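Side-chain contacts in alpha-glucosidase (Pseudoalteromonas sp. K8, PDB 5HQA), which is an alpha-glucosidase of glycoside hydrolase family 97, which hydrolyses alpha-glucosidic linkages, carries a bound calcium ion and is activated by chloride: residues A589-E593 with Q594-I598; N621-W624 with K625-P628; K236-D239 with L240-D244. All blocks are in the same frame, centred on the assembly; numbering follows the deposited sequence.

Contact 1: residues A589-E593 with Q594-I598; sequences AVTDE and QARTI. With MG (magnesium ion), chain F.
The guanidinium of Arg-596 and the carboxylate of Asp-592 are turned 47° against each other: the guanidinium offers its edge, while OD1 is met from above the carboxylate plane. Asp-592 lies at that edge, gripped side-on by NE and NH2, and water 3 meets the same plane at its edge. NE of Arg-596 meets OD1 of Asp-592 from above one face of the carboxylate, at 3.2 Å from NE to OD1, while the backbone N of Gln-594 reaches OD1 over the opposite face, at 3.0 Å. The bond from Gln-594 N closes an Asx turn, which leads the chain from strand 585-591 of one antiparallel sheet of the C-terminal domain into strand 596-601 of another.

The second oxygen does other work. OD2 of Asp-592 takes NH2 of Arg-596 on its syn side, 3.0 Å from OD2 to NH2, and binds the magnesium ion at 2.1 Å. Asp-566 OD1 and Gly-565 O complete the site together with three waters. Aspartate suits the position because its short arm can serve metal, turn and arginine at once; the arginine would offset part of its charge and fix its rotation. CG stands between the backbone N and the carbonyl carbon (chi1 57°), which turns the carboxylate back over the loop.

Thr-591, at the end of its strand, has OG1 anti to the backbone N (chi1 -175°), pointing at the turn, and donates to Gln-594 O at 2.8 Å from OG1. The same hydroxyl lies 3.1 Å from CD of Arg-596, so the extended arginine chain passes close beside it. Glu-593 acts from the second shell: OE1 and OE2 hold the metal-bound waters 2 and 3, and OE2 also takes water 1, which accepts from Gln-594 NE2 at 2.8 Å.

Contact 2: residues N621-W624 with K625-P628; sequences NAEW and KNNP
Glu-623 and Asn-627 face each other as an antiparallel hydrogen-bonded pair, a single bridge that closes a three-residue bend within the loop between strands 611-618 and 631-638 of the C-terminal domain. Backbone bonds run both ways: Glu-623 N donates to Asn-627 O at 3.1 Å, and Asn-627 N returns to Glu-623 O at 2.9 Å. Trp-624, Lys-625 and Asn-626 make the bend between them.

Side-chain to backbone bonds brace this bend. The carboxylate of Glu-623 folds over it and takes two successive peptide groups, OE1 receiving Asn-626 N at 2.8 Å and OE2 receiving Lys-625 N at 2.9 Å. Both donors come from above the carboxylate plane. CG lies between the backbone N and the carbonyl carbon (chi1 63°), and a further bend at chi2 curls the chain inward; glutamate is long and flexible enough to curl back onto the N-H groups two and three residues on. Asn-627 works in the other direction: its ND2 donates to Asn-621 O at 2.8 Å, arriving above the carbonyl plane, and makes a weak bond to Asp-630 OD2 as well. From outside the bend, Arg-508 NH2 donates to Trp-624 O.

Nonpolar contact is carried by Trp-624 and Lys-625. CG of the lysine sits over the face of the indole as a CH-pi contact, 3.5 Å from the centroid of the six-membered ring and only 12° off its normal. Lysine suits the place because its methylenes can lie over one face of the ring while the charged NZ runs on beyond it. The buried indole also packs against Ala-504, Gln-510 and Ser-651.

Water adds one more link: water 5 donates to Glu-623 OE1 and accepts from Asn-626 ND2, 2.6 Å from that nitrogen.

Contact 3: residues K236-D239 with L240-D244; sequences KAVD and LVNSD
Asp-239 and Asn-242 both hold CG beside the backbone N and anti to the carbonyl carbon (chi1 -66° and -68°), which brings their polar ends to the same side of a short helix, close enough for one water to join them. Water 6 donates to Asp-239 OD1 at 2.6 Å and accepts from Asn-242 ND2 at 2.9 Å. The other carboxylate oxygen turns back along the chain: Lys-236 N donates to Asp-239 OD2 at 3.1 Å, from above the carboxylate plane. Aspartate suits this place, since its carboxylate can accept the N-H of Lys-236, just before the helix, and its charge would probably suit that end.

The backbone changes its pattern within a single turn. Leu-240 N bonds to Ala-237 O three residues back, a 3-10 type link, whereas Asn-242 N bonds to Val-238 O four residues back, as in an alpha helix. Asn-242 then leaves the helical conformation, and its OD1 accepts from Ala-559 N. Ser-243 OG bonds to Ser-106 OG.

Aliphatic side chains face the neighbouring elements. Leu-240 packs on His-181 and Leu-484, Val-238 and Val-241 touch Ala-559, and Val-241 also meets Phe-480. The result is a one-turn helix after strand 224-234, packed at an interface between domains, among strand 181-187 of the N-terminal sheet, helix 482-485 and strand 554-563 of the C-terminal domain.

In the fold
Contact 3 comes first along the chain, followed by contact 1 and then contact 2. Contacts 1 and 2 both belong to the C-terminal beta domain, their centres about 13 Å apart and their nearest atoms about 5 Å. Contact 1 joins strand 585-591 of the six-stranded sheet to strand 596-601 of a two-stranded one, while contact 2 lies in the loop between strands 611-618 and 631-638. Contact 3, in the N-terminal domain, has its centre about 19 Å from that of contact 1 and about 31 Å from that of contact 2. It packs on strand 554-563 of the six-stranded sheet, whereas contact 1 meets loop residues 472-473 and helix 513-522 of the catalytic part.

Contact 1: residues A589-E593 with Q594-I598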
# COMPACT_ATOMS: atom_id res chain seq x y z
N ALA A 589 -0.68 18.29 4.95
CA ALA A 589 -1.82 18.54 4.08
C ALA A 589 -1.31 18.74 2.66
O ALA A 589 -0.26 19.34 2.46
CB ALA A 589 -2.62 19.76 4.54
N VAL A 590 -2.05 18.22 1.67
CA VAL A 590 -1.74 18.47 0.27
C VAL A 590 -3.03 18.76 -0.48
O VAL A 590 -4.12 18.37 -0.07
CB VAL A 590 -1.00 17.29 -0.42
CG1 VAL A 590 0.35 17.01 0.27
CG2 VAL A 590 -1.87 16.05 -0.47
N THR A 591 -2.89 19.46 -1.60
CA THR A 591 -4.01 19.71 -2.49
C THR A 591 -3.68 19.17 -3.88
O THR A 591 -2.60 18.62 -4.12
CB THR A 591 -4.33 21.21 -2.54
OG1 THR A 591 -5.50 21.42 -3.34
CG2 THR A 591 -3.14 21.99 -3.13
N ASP A 592 -4.64 19.33 -4.79
CA ASP A 592 -4.49 18.92 -6.18
C ASP A 592 -4.03 20.10 -7.03
O ASP A 592 -3.22 20.91 -6.56
CB ASP A 592 -5.82 18.34 -6.70
CG ASP A 592 -6.99 19.33 -6.57
OD1 ASP A 592 -6.75 20.48 -6.14
OD2 ASP A 592 -8.14 18.97 -6.90
N GLU A 593 -4.54 20.23 -8.26
CA GLU A 593 -4.09 21.34 -9.10
C GLU A 593 -4.61 22.69 -8.62
O GLU A 593 -4.12 23.73 -9.10
CB GLU A 593 -4.52 21.10 -10.56
CG GLU A 593 -6.02 21.30 -10.83
CD GLU A 593 -6.89 20.14 -10.32
OE1 GLU A 593 -6.34 19.06 -9.99
OE2 GLU A 593 -8.13 20.31 -10.26
N GLN A 594 -5.56 22.72 -7.69
CA GLN A 594 -6.17 23.97 -7.24
C GLN A 594 -5.53 24.43 -5.93
O GLN A 594 -5.28 23.63 -5.03
CB GLN A 594 -7.67 23.80 -7.03
CG GLN A 594 -8.47 23.51 -8.29
CD GLN A 594 -9.97 23.60 -8.05
OE1 GLN A 594 -10.42 24.00 -6.97
NE2 GLN A 594 -10.75 23.23 -9.06
N ALA A 595 -5.30 25.74 -5.82
CA ALA A 595 -5.02 26.33 -4.51
C ALA A 595 -6.26 26.19 -3.63
O ALA A 595 -7.39 26.34 -4.10
CB ALA A 595 -4.63 27.80 -4.66
N ARG A 596 -6.05 25.87 -2.36
CA ARG A 596 -7.16 25.58 -1.45
C ARG A 596 -6.88 26.18 -0.08
O ARG A 596 -5.74 26.12 0.41
CB ARG A 596 -7.41 24.07 -1.28
CG ARG A 596 -8.04 23.40 -2.48
CD ARG A 596 -8.35 21.90 -2.29
NE ARG A 596 -8.59 21.34 -3.62
CZ ARG A 596 -9.75 21.41 -4.25
NH1 ARG A 596 -10.79 21.97 -3.64
NH2 ARG A 596 -9.90 20.92 -5.49
N THR A 597 -7.92 26.72 0.54
CA THR A 597 -7.89 27.16 1.93
C THR A 597 -8.66 26.15 2.77
O THR A 597 -9.80 25.80 2.44
CB THR A 597 -8.52 28.55 2.07
OG1 THR A 597 -7.75 29.49 1.31
CG2 THR A 597 -8.55 28.98 3.53
N ILE A 598 -8.03 25.66 3.84
CA ILE A 598 -8.64 24.64 4.69
C ILE A 598 -8.57 25.11 6.14
O ILE A 598 -7.48 25.40 6.65
CB ILE A 598 -7.93 23.28 4.55
CG1 ILE A 598 -7.79 22.91 3.08
CG2 ILE A 598 -8.72 22.21 5.31
CD1 ILE A 598 -6.75 21.84 2.86
MG MG F . -9.32 17.44 -7.72
O HOH W 1 -9.38 22.36 -11.35
O HOH W 2 -8.12 17.12 -9.32
O HOH W 3 -10.18 19.01 -8.80
O HOH W 4 -10.66 16.09 -8.56

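Contact 2: residues N621-W624 with K625-P628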
# COMPACT_ATOMS: atom_id res chain seq x y z
N ASN A 621 3.55 33.72 -2.70
CA ASN A 621 3.42 33.69 -4.15
C ASN A 621 3.74 32.33 -4.76
O ASN A 621 3.89 32.23 -5.98
CB ASN A 621 4.33 34.75 -4.77
CG ASN A 621 4.02 36.13 -4.25
OD1 ASN A 621 2.85 36.51 -4.15
ND2 ASN A 621 5.04 36.88 -3.87
N ALA A 622 3.83 31.28 -3.94
CA ALA A 622 4.14 29.95 -4.46
C ALA A 622 3.07 29.48 -5.44
O ALA A 622 1.87 29.71 -5.24
CB ALA A 622 4.25 28.96 -3.31
N GLU A 623 3.52 28.82 -6.50
CA GLU A 623 2.64 28.06 -7.39
C GLU A 623 3.53 27.06 -8.12
O GLU A 623 4.66 27.39 -8.48
CB GLU A 623 1.89 28.98 -8.37
CG GLU A 623 2.76 29.76 -9.33
CD GLU A 623 3.07 28.97 -10.61
OE1 GLU A 623 4.01 29.38 -11.34
OE2 GLU A 623 2.39 27.96 -10.90
N TRP A 624 3.02 25.84 -8.33
CA TRP A 624 3.93 24.73 -8.62
C TRP A 624 4.64 24.88 -9.96
O TRP A 624 5.75 24.35 -10.12
CB TRP A 624 3.19 23.39 -8.56
CG TRP A 624 2.22 23.11 -9.69
CD1 TRP A 624 0.87 23.35 -9.69
CD2 TRP A 624 2.52 22.49 -10.95
NE1 TRP A 624 0.32 22.93 -10.88
CE2 TRP A 624 1.31 22.40 -11.67
CE3 TRP A 624 3.69 22.01 -11.54
CZ2 TRP A 624 1.24 21.85 -12.95
CZ3 TRP A 624 3.62 21.47 -12.82
CH2 TRP A 624 2.40 21.39 -13.51
N LYS A 625 4.05 25.56 -10.95
CA LYS A 625 4.59 25.52 -12.30
C LYS A 625 5.93 26.24 -12.40
O LYS A 625 6.94 25.66 -12.82
CB LYS A 625 3.59 26.11 -13.29
CG LYS A 625 2.33 25.26 -13.42
CD LYS A 625 1.33 25.86 -14.39
CE LYS A 625 0.10 24.96 -14.51
NZ LYS A 625 -0.98 25.63 -15.29
N ASN A 626 5.96 27.52 -12.04
CA ASN A 626 7.17 28.31 -12.18
C ASN A 626 7.66 28.91 -10.88
O ASN A 626 8.74 29.50 -10.86
CB ASN A 626 6.96 29.41 -13.23
CG ASN A 626 6.69 28.82 -14.61
OD1 ASN A 626 7.57 28.21 -15.20
ND2 ASN A 626 5.47 28.98 -15.10
N ASN A 627 6.93 28.75 -9.78
CA ASN A 627 7.41 29.27 -8.51
C ASN A 627 7.22 28.24 -7.40
O ASN A 627 6.60 28.54 -6.37
CB ASN A 627 6.68 30.58 -8.18
CG ASN A 627 7.41 31.40 -7.15
OD1 ASN A 627 8.61 31.26 -6.95
ND2 ASN A 627 6.68 32.29 -6.48
N PRO A 628 7.75 27.02 -7.54
CA PRO A 628 7.47 25.98 -6.54
C PRO A 628 8.27 26.10 -5.26
O PRO A 628 7.92 25.43 -4.27
CB PRO A 628 7.85 24.68 -7.27
CG PRO A 628 9.00 25.11 -8.14
CD PRO A 628 8.65 26.51 -8.60
O HOH W 5 3.31 30.08 -14.07

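Contact 3: residues K236-D239 with L240-D244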
# COMPACT_ATOMS: atom_id res chain seq x y z
N LYS A 236 -18.25 10.14 4.94
CA LYS A 236 -17.22 11.07 4.49
C LYS A 236 -16.05 10.30 3.91
O LYS A 236 -15.77 9.17 4.32
CB LYS A 236 -16.70 11.94 5.65
CG LYS A 236 -17.72 12.79 6.34
CD LYS A 236 -17.10 13.43 7.58
CE LYS A 236 -18.07 14.39 8.25
NZ LYS A 236 -18.56 15.43 7.30
N ALA A 237 -15.34 10.94 2.98
CA ALA A 237 -14.15 10.31 2.42
C ALA A 237 -13.16 9.89 3.51
O ALA A 237 -12.62 8.78 3.48
CB ALA A 237 -13.49 11.25 1.42
N VAL A 238 -12.94 10.76 4.51
CA VAL A 238 -11.97 10.40 5.55
C VAL A 238 -12.43 9.23 6.41
O VAL A 238 -11.61 8.61 7.10
CB VAL A 238 -11.60 11.59 6.46
CG1 VAL A 238 -10.86 12.66 5.66
CG2 VAL A 238 -12.84 12.16 7.15
N ASP A 239 -13.73 8.91 6.40
CA ASP A 239 -14.17 7.73 7.15
C ASP A 239 -13.60 6.45 6.54
O ASP A 239 -13.41 5.46 7.25
CB ASP A 239 -15.69 7.65 7.21
CG ASP A 239 -16.30 8.78 8.01
OD1 ASP A 239 -15.61 9.36 8.88
OD2 ASP A 239 -17.49 9.10 7.78
N LEU A 240 -13.34 6.45 5.23
CA LEU A 240 -12.63 5.33 4.63
C LEU A 240 -11.21 5.25 5.16
O LEU A 240 -10.71 4.16 5.46
CB LEU A 240 -12.60 5.47 3.10
CG LEU A 240 -13.92 5.62 2.34
CD1 LEU A 240 -13.64 5.73 0.84
CD2 LEU A 240 -14.82 4.45 2.63
N VAL A 241 -10.54 6.39 5.24
CA VAL A 241 -9.14 6.42 5.64
C VAL A 241 -8.97 5.94 7.08
O VAL A 241 -8.07 5.14 7.38
CB VAL A 241 -8.58 7.84 5.43
CG1 VAL A 241 -7.19 7.94 6.01
CG2 VAL A 241 -8.58 8.20 3.94
N ASN A 242 -9.82 6.41 7.98
CA ASN A 242 -9.64 6.17 9.42
C ASN A 242 -10.09 4.79 9.89
O ASN A 242 -10.18 4.56 11.09
CB ASN A 242 -10.36 7.27 10.21
CG ASN A 242 -9.70 8.61 10.03
OD1 ASN A 242 -8.47 8.69 9.94
ND2 ASN A 242 -10.50 9.67 9.96
N SER A 243 -10.34 3.85 8.99
CA SER A 243 -10.77 2.52 9.38
C SER A 243 -9.57 1.57 9.52
O SER A 243 -8.59 1.68 8.78
CB SER A 243 -11.76 1.97 8.35
OG SER A 243 -12.07 0.62 8.63
N ASP A 244 -9.67 0.64 10.48
CA ASP A 244 -8.69 -0.43 10.65
C ASP A 244 -9.19 -1.77 10.12
O ASP A 244 -8.66 -2.82 10.50
CB ASP A 244 -8.33 -0.58 12.13
CG ASP A 244 -7.57 0.61 12.68
OD1 ASP A 244 -6.51 0.96 12.12
OD2 ASP A 244 -8.04 1.19 13.68
O HOH W 6 -13.40 9.42 10.31